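Local coordinates for protein titin (Homo sapiens, PDB 2J8H) that is the giant elastic protein of muscle, here represented by a rigid tandem of two immunoglobulin domains from its A-band region, at residues G30-I35 with R80-Q84. Residues are numbered along the deposited sequence.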
# COMPACT_ATOMS: atom_id res chain seq x y z
N GLY A 30 -27.71 22.47 13.52
CA GLY A 30 -27.87 23.33 14.69
C GLY A 30 -27.56 24.75 14.30
O GLY A 30 -26.85 24.99 13.33
N HIS A 31 -28.13 25.68 15.06
CA HIS A 31 -27.88 27.09 14.92
C HIS A 31 -27.71 27.70 16.31
O HIS A 31 -28.61 27.57 17.15
CB HIS A 31 -29.06 27.79 14.22
CG HIS A 31 -29.33 27.29 12.84
ND1 HIS A 31 -28.40 27.38 11.82
CD2 HIS A 31 -30.41 26.69 12.31
CE1 HIS A 31 -28.91 26.85 10.72
NE2 HIS A 31 -30.13 26.44 10.98
N PRO A 32 -26.60 28.40 16.53
CA PRO A 32 -25.48 28.60 15.61
C PRO A 32 -24.79 27.29 15.22
O PRO A 32 -25.00 26.26 15.88
CB PRO A 32 -24.53 29.50 16.41
CG PRO A 32 -25.39 30.19 17.38
CD PRO A 32 -26.42 29.19 17.77
N LYS A 33 -24.00 27.34 14.15
CA LYS A 33 -23.29 26.17 13.66
C LYS A 33 -22.51 25.51 14.80
O LYS A 33 -21.65 26.14 15.42
CB LYS A 33 -22.32 26.53 12.54
CG LYS A 33 -21.81 25.33 11.78
CD LYS A 33 -20.95 25.69 10.58
CE LYS A 33 -19.45 25.77 10.93
NZ LYS A 33 -18.51 26.06 9.75
N PRO A 34 -22.81 24.23 15.11
CA PRO A 34 -22.06 23.59 16.19
C PRO A 34 -20.59 23.38 15.92
O PRO A 34 -20.18 23.12 14.77
CB PRO A 34 -22.77 22.25 16.37
CG PRO A 34 -24.17 22.50 15.86
CD PRO A 34 -23.90 23.36 14.64
N ILE A 35 -19.82 23.45 16.99
CA ILE A 35 -18.40 23.20 16.96
C ILE A 35 -18.20 21.75 17.38
O ILE A 35 -18.83 21.27 18.33
CB ILE A 35 -17.68 24.15 17.93
CG1 ILE A 35 -17.89 25.59 17.45
CG2 ILE A 35 -16.21 23.77 18.05
CD1 ILE A 35 -17.23 26.59 18.34
N ARG A 80 -18.42 15.08 19.31
CA ARG A 80 -19.25 15.96 20.09
C ARG A 80 -19.58 17.20 19.31
O ARG A 80 -18.70 17.78 18.70
CB ARG A 80 -18.53 16.34 21.38
CG ARG A 80 -19.41 17.18 22.32
CD ARG A 80 -18.65 17.69 23.53
NE ARG A 80 -18.20 16.59 24.37
CZ ARG A 80 -17.51 16.73 25.49
NH1 ARG A 80 -17.19 17.94 25.95
NH2 ARG A 80 -17.14 15.66 26.18
N ALA A 81 -20.83 17.63 19.37
CA ALA A 81 -21.26 18.85 18.69
C ALA A 81 -21.86 19.77 19.73
O ALA A 81 -22.74 19.35 20.47
CB ALA A 81 -22.31 18.52 17.59
N THR A 82 -21.40 21.02 19.77
CA THR A 82 -21.79 21.97 20.79
C THR A 82 -22.10 23.33 20.17
O THR A 82 -21.35 23.84 19.33
CB THR A 82 -20.62 22.17 21.77
OG1 THR A 82 -20.23 20.92 22.32
CG2 THR A 82 -20.98 23.13 22.90
N ASN A 83 -23.18 23.94 20.62
CA ASN A 83 -23.38 25.36 20.42
C ASN A 83 -23.99 25.90 21.72
O ASN A 83 -24.06 25.19 22.72
CB ASN A 83 -24.21 25.66 19.16
CG ASN A 83 -25.60 25.12 19.23
OD1 ASN A 83 -26.10 24.79 20.30
ND2 ASN A 83 -26.27 25.05 18.07
N GLN A 84 -24.46 27.14 21.72
CA GLN A 84 -24.88 27.76 22.97
C GLN A 84 -26.19 27.12 23.42
O GLN A 84 -26.59 27.25 24.58
CB GLN A 84 -24.98 29.29 22.80
CG GLN A 84 -23.67 29.97 22.17
CD GLN A 84 -22.43 30.13 23.14
OE1 GLN A 84 -21.72 29.17 23.44
NE2 GLN A 84 -22.18 31.37 23.57
O HOH W 1 -18.13 20.25 20.77
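Backbone hydrogen bonds pair Ile35 with Thr82 as an antiparallel hydrogen-bonded pair. Ile35 N donates to Thr82 O (2.8 Å), and Thr82 N donates to Ile35 O (3.0 Å). Both side chains lie on the same face of the sheet. Water 1 adds a bridge there: it donates to Ile35 O (2.7 Å) and hydrogen-bonds Thr82 OG1 (2.7 Å), which is also hydrogen-bonded to Ser87 OG. One side-chain bond ties the loop to the strand end. Asn83 ND2 donates to Pro32 O (2.8 Å), and it also bonds Met3 O near the N-terminus. The peptide before Pro32 is cis, so the chain bends sharply beside the amide. Apolar contact is small: Pro34 CB meets Ala81 CB at 4.0 Å, and both side chains touch Pro5 and Val28. The arrangement is typical of an I-set immunoglobulin β-sandwich, in which the B–C loop crosses between sheets and strand C starts pairing with the end of strand F, just before the F–G turn.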